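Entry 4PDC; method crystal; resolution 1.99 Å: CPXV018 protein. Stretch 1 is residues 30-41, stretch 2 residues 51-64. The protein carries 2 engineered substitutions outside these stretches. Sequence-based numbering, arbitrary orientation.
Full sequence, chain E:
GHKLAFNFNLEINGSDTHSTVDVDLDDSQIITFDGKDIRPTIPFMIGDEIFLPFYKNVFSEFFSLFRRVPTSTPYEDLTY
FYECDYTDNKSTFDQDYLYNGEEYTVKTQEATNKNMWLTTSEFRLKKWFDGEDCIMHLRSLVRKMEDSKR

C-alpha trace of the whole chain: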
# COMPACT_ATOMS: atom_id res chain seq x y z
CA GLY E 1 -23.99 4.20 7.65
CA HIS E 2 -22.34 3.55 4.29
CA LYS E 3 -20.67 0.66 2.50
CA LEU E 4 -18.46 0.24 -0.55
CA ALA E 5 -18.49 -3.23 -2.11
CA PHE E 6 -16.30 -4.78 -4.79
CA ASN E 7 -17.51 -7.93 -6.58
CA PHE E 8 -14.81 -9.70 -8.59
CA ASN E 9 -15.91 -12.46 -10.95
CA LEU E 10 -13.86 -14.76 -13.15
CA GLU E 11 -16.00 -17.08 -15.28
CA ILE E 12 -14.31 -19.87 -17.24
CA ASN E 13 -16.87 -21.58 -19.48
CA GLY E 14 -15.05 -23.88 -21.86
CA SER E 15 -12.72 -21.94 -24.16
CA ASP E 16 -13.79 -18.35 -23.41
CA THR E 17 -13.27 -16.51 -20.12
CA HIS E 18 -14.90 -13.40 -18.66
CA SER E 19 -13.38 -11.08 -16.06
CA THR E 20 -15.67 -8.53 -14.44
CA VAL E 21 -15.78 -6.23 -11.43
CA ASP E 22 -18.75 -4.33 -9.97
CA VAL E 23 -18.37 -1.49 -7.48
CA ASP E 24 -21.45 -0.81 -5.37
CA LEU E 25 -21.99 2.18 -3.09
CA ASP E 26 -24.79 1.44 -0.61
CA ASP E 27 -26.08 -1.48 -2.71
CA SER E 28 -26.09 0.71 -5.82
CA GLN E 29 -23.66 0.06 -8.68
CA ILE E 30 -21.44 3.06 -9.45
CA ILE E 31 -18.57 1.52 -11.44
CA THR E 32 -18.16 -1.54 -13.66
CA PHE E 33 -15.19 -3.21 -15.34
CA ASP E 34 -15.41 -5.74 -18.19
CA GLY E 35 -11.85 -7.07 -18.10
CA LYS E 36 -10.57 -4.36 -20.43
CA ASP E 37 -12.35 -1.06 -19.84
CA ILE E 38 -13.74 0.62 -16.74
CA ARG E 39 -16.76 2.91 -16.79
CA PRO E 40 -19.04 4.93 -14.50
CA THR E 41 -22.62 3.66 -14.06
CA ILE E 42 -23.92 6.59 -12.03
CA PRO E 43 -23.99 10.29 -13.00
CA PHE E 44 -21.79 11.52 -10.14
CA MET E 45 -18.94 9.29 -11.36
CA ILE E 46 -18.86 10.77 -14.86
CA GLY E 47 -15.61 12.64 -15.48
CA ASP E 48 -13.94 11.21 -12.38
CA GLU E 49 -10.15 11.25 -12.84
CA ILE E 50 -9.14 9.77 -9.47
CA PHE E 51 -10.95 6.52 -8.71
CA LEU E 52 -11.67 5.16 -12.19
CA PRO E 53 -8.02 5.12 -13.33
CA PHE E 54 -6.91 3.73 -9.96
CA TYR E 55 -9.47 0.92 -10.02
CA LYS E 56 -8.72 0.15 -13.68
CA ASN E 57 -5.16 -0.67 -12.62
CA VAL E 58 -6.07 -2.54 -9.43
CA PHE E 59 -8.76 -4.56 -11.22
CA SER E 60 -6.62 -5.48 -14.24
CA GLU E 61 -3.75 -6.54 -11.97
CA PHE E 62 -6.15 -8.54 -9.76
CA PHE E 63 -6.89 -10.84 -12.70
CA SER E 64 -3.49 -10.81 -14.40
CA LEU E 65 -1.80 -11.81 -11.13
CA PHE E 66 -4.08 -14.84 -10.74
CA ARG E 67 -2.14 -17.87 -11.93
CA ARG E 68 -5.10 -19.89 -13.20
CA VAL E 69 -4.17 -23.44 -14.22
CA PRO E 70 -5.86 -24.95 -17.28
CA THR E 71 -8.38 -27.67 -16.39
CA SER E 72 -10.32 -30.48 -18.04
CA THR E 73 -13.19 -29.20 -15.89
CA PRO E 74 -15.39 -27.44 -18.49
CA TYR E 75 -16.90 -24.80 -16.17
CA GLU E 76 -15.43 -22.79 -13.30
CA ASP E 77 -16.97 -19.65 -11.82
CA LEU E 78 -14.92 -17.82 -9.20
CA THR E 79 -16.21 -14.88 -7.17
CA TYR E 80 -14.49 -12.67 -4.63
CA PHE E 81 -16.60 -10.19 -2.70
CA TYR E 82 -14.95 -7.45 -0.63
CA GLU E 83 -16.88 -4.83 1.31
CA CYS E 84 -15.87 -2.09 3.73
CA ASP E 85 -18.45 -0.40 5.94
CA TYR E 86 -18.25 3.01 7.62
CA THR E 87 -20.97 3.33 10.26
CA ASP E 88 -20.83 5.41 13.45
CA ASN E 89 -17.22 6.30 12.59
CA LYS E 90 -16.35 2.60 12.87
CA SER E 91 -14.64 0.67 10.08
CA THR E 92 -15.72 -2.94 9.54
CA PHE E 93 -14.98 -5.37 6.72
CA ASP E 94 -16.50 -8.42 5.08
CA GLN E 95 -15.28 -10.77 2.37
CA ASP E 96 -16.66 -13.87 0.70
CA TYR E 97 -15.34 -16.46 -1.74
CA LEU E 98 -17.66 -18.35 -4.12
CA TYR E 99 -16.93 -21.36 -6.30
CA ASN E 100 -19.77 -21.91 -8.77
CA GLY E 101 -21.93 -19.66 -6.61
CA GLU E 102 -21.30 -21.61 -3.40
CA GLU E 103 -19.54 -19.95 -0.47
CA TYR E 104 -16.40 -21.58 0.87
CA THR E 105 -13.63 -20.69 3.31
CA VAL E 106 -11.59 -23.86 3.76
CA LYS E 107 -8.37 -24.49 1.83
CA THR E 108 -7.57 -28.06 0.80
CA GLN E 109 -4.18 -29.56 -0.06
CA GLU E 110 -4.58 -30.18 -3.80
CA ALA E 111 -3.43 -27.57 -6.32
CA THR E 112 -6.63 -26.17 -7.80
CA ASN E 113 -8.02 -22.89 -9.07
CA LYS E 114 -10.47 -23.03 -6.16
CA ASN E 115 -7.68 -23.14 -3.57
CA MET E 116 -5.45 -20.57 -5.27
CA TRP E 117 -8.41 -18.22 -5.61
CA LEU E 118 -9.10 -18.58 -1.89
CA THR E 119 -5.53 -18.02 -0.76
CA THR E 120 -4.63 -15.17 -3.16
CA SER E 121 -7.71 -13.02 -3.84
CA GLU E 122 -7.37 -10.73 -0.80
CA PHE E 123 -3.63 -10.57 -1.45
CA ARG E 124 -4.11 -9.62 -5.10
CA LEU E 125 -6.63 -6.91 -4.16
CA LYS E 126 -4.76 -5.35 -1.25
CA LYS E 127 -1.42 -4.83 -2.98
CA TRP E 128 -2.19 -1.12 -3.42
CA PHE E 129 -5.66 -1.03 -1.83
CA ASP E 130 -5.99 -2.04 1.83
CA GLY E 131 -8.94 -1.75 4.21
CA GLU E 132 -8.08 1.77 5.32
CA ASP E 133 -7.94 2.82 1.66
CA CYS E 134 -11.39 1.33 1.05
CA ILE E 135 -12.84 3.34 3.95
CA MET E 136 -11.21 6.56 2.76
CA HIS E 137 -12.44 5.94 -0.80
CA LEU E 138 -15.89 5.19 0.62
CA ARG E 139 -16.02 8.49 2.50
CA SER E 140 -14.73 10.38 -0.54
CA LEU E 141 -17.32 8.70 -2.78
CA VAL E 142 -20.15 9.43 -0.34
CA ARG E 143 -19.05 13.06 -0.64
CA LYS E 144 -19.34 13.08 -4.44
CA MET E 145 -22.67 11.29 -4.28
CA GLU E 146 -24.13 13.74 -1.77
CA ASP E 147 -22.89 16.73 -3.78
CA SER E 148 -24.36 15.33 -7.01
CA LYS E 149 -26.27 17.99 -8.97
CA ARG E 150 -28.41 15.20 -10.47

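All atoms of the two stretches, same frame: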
# COMPACT_ATOMS: atom_id res chain seq x y z
N ILE E 30 -21.96 1.76 -9.04
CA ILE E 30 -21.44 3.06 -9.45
C ILE E 30 -20.33 2.93 -10.50
O ILE E 30 -20.10 3.84 -11.28
CB ILE E 30 -20.90 3.87 -8.25
CG1 ILE E 30 -19.75 3.12 -7.55
CG2 ILE E 30 -22.03 4.15 -7.26
CD1 ILE E 30 -18.95 3.99 -6.59
N ILE E 31 -19.65 1.79 -10.49
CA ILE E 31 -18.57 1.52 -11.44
C ILE E 31 -18.66 0.07 -11.92
O ILE E 31 -19.09 -0.81 -11.17
CB ILE E 31 -17.18 1.76 -10.82
CG1 ILE E 31 -17.03 3.21 -10.35
CG2 ILE E 31 -16.07 1.44 -11.80
CD1 ILE E 31 -15.86 3.42 -9.41
N THR E 32 -18.26 -0.18 -13.16
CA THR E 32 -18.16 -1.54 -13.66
C THR E 32 -16.94 -1.68 -14.56
O THR E 32 -16.48 -0.71 -15.16
CB THR E 32 -19.44 -1.97 -14.42
OG1 THR E 32 -19.40 -3.38 -14.68
CG2 THR E 32 -19.59 -1.22 -15.73
N PHE E 33 -16.43 -2.90 -14.64
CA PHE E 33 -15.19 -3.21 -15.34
C PHE E 33 -15.39 -4.53 -16.07
O PHE E 33 -15.84 -5.50 -15.46
CB PHE E 33 -14.03 -3.28 -14.34
CG PHE E 33 -12.72 -3.73 -14.94
CD1 PHE E 33 -11.93 -2.85 -15.65
CD2 PHE E 33 -12.28 -5.03 -14.76
CE1 PHE E 33 -10.72 -3.26 -16.19
CE2 PHE E 33 -11.07 -5.45 -15.29
CZ PHE E 33 -10.29 -4.56 -16.00
N ASP E 34 -15.09 -4.57 -17.37
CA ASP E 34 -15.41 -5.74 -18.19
C ASP E 34 -14.19 -6.59 -18.53
O ASP E 34 -14.25 -7.45 -19.42
CB ASP E 34 -16.10 -5.30 -19.49
CG ASP E 34 -15.22 -4.41 -20.37
OD1 ASP E 34 -13.98 -4.41 -20.21
OD2 ASP E 34 -15.79 -3.70 -21.23
N GLY E 35 -13.08 -6.36 -17.84
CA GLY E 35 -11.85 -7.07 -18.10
C GLY E 35 -10.86 -6.21 -18.87
O GLY E 35 -9.65 -6.40 -18.76
N LYS E 36 -11.39 -5.26 -19.63
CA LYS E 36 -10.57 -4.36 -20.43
C LYS E 36 -10.78 -2.91 -20.01
O LYS E 36 -9.84 -2.22 -19.62
CB LYS E 36 -10.91 -4.52 -21.92
CG LYS E 36 -10.17 -3.55 -22.84
CD LYS E 36 -10.65 -3.69 -24.28
CE LYS E 36 -9.97 -2.67 -25.19
NZ LYS E 36 -10.58 -2.63 -26.55
N ASP E 37 -12.03 -2.45 -20.10
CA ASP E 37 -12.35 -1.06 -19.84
C ASP E 37 -13.15 -0.89 -18.55
O ASP E 37 -13.89 -1.78 -18.14
CB ASP E 37 -13.14 -0.47 -21.01
CG ASP E 37 -12.34 -0.45 -22.30
OD1 ASP E 37 -11.46 0.43 -22.44
OD2 ASP E 37 -12.59 -1.31 -23.17
N ILE E 38 -12.97 0.26 -17.92
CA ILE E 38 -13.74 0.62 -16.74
C ILE E 38 -14.68 1.75 -17.14
O ILE E 38 -14.38 2.51 -18.05
CB ILE E 38 -12.82 1.06 -15.58
CG1 ILE E 38 -13.59 1.08 -14.26
CG2 ILE E 38 -12.20 2.42 -15.86
CD1 ILE E 38 -12.69 1.05 -13.04
N ARG E 39 -15.81 1.85 -16.46
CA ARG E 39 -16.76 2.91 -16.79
C ARG E 39 -17.67 3.26 -15.62
O ARG E 39 -18.03 2.40 -14.81
CB ARG E 39 -17.60 2.50 -18.00
CG ARG E 39 -18.55 1.35 -17.76
CD ARG E 39 -19.29 0.97 -19.03
NE ARG E 39 -20.34 -0.01 -18.78
CZ ARG E 39 -21.60 0.29 -18.49
NH1 ARG E 39 -22.00 1.55 -18.41
NH2 ARG E 39 -22.48 -0.69 -18.27
N PRO E 40 -18.06 4.54 -15.52
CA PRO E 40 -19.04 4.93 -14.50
C PRO E 40 -20.44 4.43 -14.86
O PRO E 40 -20.76 4.32 -16.04
CB PRO E 40 -18.96 6.46 -14.51
CG PRO E 40 -18.55 6.80 -15.90
CD PRO E 40 -17.64 5.69 -16.35
N THR E 41 -21.24 4.12 -13.85
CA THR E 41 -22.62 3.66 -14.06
C THR E 41 -23.58 4.49 -13.22
O THR E 41 -24.71 4.08 -12.97
CB THR E 41 -22.79 2.16 -13.71
OG1 THR E 41 -22.52 1.96 -12.32
CG2 THR E 41 -21.84 1.31 -14.54
N PHE E 51 -10.63 7.89 -9.09
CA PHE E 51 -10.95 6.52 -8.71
C PHE E 51 -11.00 5.57 -9.90
O PHE E 51 -10.49 4.45 -9.81
CB PHE E 51 -12.27 6.51 -7.94
CG PHE E 51 -12.21 7.31 -6.67
CD1 PHE E 51 -11.73 6.75 -5.51
CD2 PHE E 51 -12.60 8.64 -6.66
CE1 PHE E 51 -11.65 7.49 -4.34
CE2 PHE E 51 -12.53 9.39 -5.50
CZ PHE E 51 -12.05 8.81 -4.34
N LEU E 52 -11.59 6.01 -11.01
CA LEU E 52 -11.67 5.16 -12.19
C LEU E 52 -10.29 4.67 -12.67
O LEU E 52 -10.10 3.47 -12.87
CB LEU E 52 -12.39 5.89 -13.34
CG LEU E 52 -13.88 6.19 -13.15
CD1 LEU E 52 -14.42 6.94 -14.36
CD2 LEU E 52 -14.69 4.92 -12.90
N PRO E 53 -9.33 5.59 -12.84
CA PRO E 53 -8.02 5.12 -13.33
C PRO E 53 -7.30 4.24 -12.31
O PRO E 53 -6.59 3.32 -12.70
CB PRO E 53 -7.24 6.41 -13.59
CG PRO E 53 -7.92 7.44 -12.77
CD PRO E 53 -9.36 7.06 -12.71
N PHE E 54 -7.50 4.53 -11.03
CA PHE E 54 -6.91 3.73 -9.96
C PHE E 54 -7.49 2.32 -9.98
O PHE E 54 -6.74 1.34 -9.97
CB PHE E 54 -7.16 4.40 -8.60
CG PHE E 54 -6.60 3.64 -7.43
CD1 PHE E 54 -5.26 3.74 -7.09
CD2 PHE E 54 -7.42 2.84 -6.65
CE1 PHE E 54 -4.75 3.05 -6.01
CE2 PHE E 54 -6.91 2.14 -5.57
CZ PHE E 54 -5.57 2.25 -5.25
N TYR E 55 -8.81 2.22 -10.02
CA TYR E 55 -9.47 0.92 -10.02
C TYR E 55 -9.16 0.14 -11.30
O TYR E 55 -9.05 -1.09 -11.26
CB TYR E 55 -10.99 1.07 -9.87
CG TYR E 55 -11.44 1.58 -8.51
CD1 TYR E 55 -10.72 1.30 -7.36
CD2 TYR E 55 -12.60 2.34 -8.39
CE1 TYR E 55 -11.14 1.77 -6.11
CE2 TYR E 55 -13.03 2.81 -7.16
CZ TYR E 55 -12.30 2.53 -6.03
OH TYR E 55 -12.72 3.00 -4.82
N LYS E 56 -9.03 0.83 -12.42
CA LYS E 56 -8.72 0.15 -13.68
C LYS E 56 -7.41 -0.63 -13.52
O LYS E 56 -7.30 -1.76 -13.98
CB LYS E 56 -8.62 1.13 -14.84
CG LYS E 56 -8.42 0.46 -16.19
CD LYS E 56 -8.41 1.47 -17.33
CE LYS E 56 -8.28 0.79 -18.69
NZ LYS E 56 -8.35 1.77 -19.81
N ASN E 57 -6.44 -0.02 -12.85
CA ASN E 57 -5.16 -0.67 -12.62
C ASN E 57 -5.27 -1.80 -11.60
O ASN E 57 -4.76 -2.90 -11.83
CB ASN E 57 -4.12 0.35 -12.15
CG ASN E 57 -3.65 1.25 -13.28
OD1 ASN E 57 -3.53 0.82 -14.42
ND2 ASN E 57 -3.37 2.51 -12.95
N VAL E 58 -5.91 -1.53 -10.46
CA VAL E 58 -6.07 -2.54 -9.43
C VAL E 58 -6.86 -3.74 -9.95
O VAL E 58 -6.53 -4.88 -9.64
CB VAL E 58 -6.78 -1.96 -8.19
CG1 VAL E 58 -7.11 -3.07 -7.18
CG2 VAL E 58 -5.91 -0.90 -7.53
N PHE E 59 -7.91 -3.48 -10.72
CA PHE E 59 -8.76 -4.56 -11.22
C PHE E 59 -8.02 -5.40 -12.25
O PHE E 59 -8.04 -6.63 -12.19
CB PHE E 59 -10.06 -4.00 -11.80
CG PHE E 59 -10.96 -3.33 -10.78
CD1 PHE E 59 -10.65 -3.37 -9.43
CD2 PHE E 59 -12.11 -2.67 -11.19
CE1 PHE E 59 -11.48 -2.75 -8.50
CE2 PHE E 59 -12.94 -2.06 -10.26
CZ PHE E 59 -12.62 -2.10 -8.91
N SER E 60 -7.36 -4.75 -13.21
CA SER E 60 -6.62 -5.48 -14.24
C SER E 60 -5.54 -6.36 -13.61
O SER E 60 -5.40 -7.54 -13.97
CB SER E 60 -5.98 -4.51 -15.24
OG SER E 60 -6.97 -3.75 -15.92
N GLU E 61 -4.80 -5.80 -12.66
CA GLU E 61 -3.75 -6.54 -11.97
C GLU E 61 -4.32 -7.69 -11.14
O GLU E 61 -3.71 -8.75 -11.04
CB GLU E 61 -2.94 -5.60 -11.08
CG GLU E 61 -2.14 -4.55 -11.84
CD GLU E 61 -0.95 -5.13 -12.58
OE1 GLU E 61 -0.65 -6.33 -12.41
OE2 GLU E 61 -0.30 -4.38 -13.35
N PHE E 62 -5.50 -7.49 -10.54
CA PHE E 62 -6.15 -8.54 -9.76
C PHE E 62 -6.29 -9.82 -10.58
O PHE E 62 -6.02 -10.92 -10.08
CB PHE E 62 -7.54 -8.08 -9.29
CG PHE E 62 -8.31 -9.15 -8.55
CD1 PHE E 62 -8.22 -9.27 -7.18
CD2 PHE E 62 -9.14 -10.02 -9.24
CE1 PHE E 62 -8.93 -10.25 -6.50
CE2 PHE E 62 -9.86 -11.00 -8.57
CZ PHE E 62 -9.75 -11.11 -7.20
N PHE E 63 -6.69 -9.68 -11.83
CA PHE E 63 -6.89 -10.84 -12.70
C PHE E 63 -5.59 -11.34 -13.30
O PHE E 63 -5.37 -12.55 -13.40
CB PHE E 63 -7.88 -10.50 -13.81
CG PHE E 63 -9.29 -10.31 -13.32
CD1 PHE E 63 -10.05 -11.40 -12.92
CD2 PHE E 63 -9.86 -9.05 -13.26
CE1 PHE E 63 -11.34 -11.24 -12.46
CE2 PHE E 63 -11.15 -8.88 -12.81
CZ PHE E 63 -11.89 -9.97 -12.41
N SER E 64 -4.71 -10.43 -13.70
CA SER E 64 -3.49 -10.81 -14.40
C SER E 64 -2.47 -11.44 -13.45
O SER E 64 -1.56 -12.13 -13.88
CB SER E 64 -2.87 -9.61 -15.12
OG SER E 64 -2.41 -8.64 -14.20
O HOH W 1 -7.31 -2.71 -18.16
O HOH W 2 -11.47 2.15 -19.56

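Stretch 1 is a β-hairpin. Its first strand, Ile 30 to Phe 33, begins earlier in the chain, and the second runs from Ile 38 to Pro 40. Thr 32 and Arg 39 pair through both backbone groups: Thr 32 N donates to Arg 39 O at 3.1 Å, and Arg 39 N donates to Thr 32 O at 2.9 Å. The turn is held by Asp 34, whose OD1 accepts from Lys 36 N and from Asp 37 N, each at 2.8 Å. At the backbone angles of Gly 35 a CB would be jammed against the carbonyl O of Asp 34, so the backbone itself calls for glycine.

Stretch 2 is helical and packs across one face of the hairpin. Its direction lies 37° from that of strand 30-33 and 146° from that of strand 38-40. The second strand comes nearer, with its axis 8.6 Å from the helix axis against 9.9 Å for the first. The nearest CA atoms are those of Ile 38 and Lys 56, 5.9 Å apart. No direct hydrogen bond joins the two stretches. The contact buries 578 Å² and is mainly apolar.

The alternation of the strands sets which residues take part. Ile 31, Phe 33 and Ile 38 point toward the helix, while Thr 32 and Arg 39 point away. Leu 52, Tyr 55, Phe 59 and Phe 63 meet them from the helix.

Ile 38 sits over the middle of the contact. Its CD1 lies 3.5 Å from Leu 52 O, 3.6 Å from Tyr 55 CB and 4.2 Å from Phe 59 CE2. One methyl thus touches residues on successive turns of the helix. Leu 52 fills the neighbouring space. Its CD2 is 3.9 Å from Ile 31 CG1, and its CD1 is 4.0 Å from Pro 40 CD. Ile 31 also reaches Tyr 55, with CD1 3.6 Å from CD2 at the edge of the tyrosine ring.

Phe 33 has the largest area covered by the other stretch. Phe 59 CB lies over one face of its ring, 3.9 Å from the centroid and 15° off the normal, a CH-pi contact. The two rings form an offset edge-to-face pair, with the edge of Phe 59 toward the face of Phe 33. Their centroids are 5.8 Å apart and their planes meet at 67°. Phe 63 CE2 approaches the edge of the Phe 33 ring, 4.2 Å from CE2.

Polar links are indirect. Lys 56 extends with all four chi angles t, and its CE comes 3.5 Å from Lys 36 O. Lys 56 NZ is 4.3 Å from Asp 37 OD1, too far for a salt bridge. Water 2 accepts from Lys 56 NZ at 3.2 Å and from Ile 38 N at 2.9 Å, and donates weakly to Asp 37 OD1 at 3.4 Å. Water 1 donates to Lys 36 O at 3.0 Å and bonds Ser 60 OG at 2.5 Å.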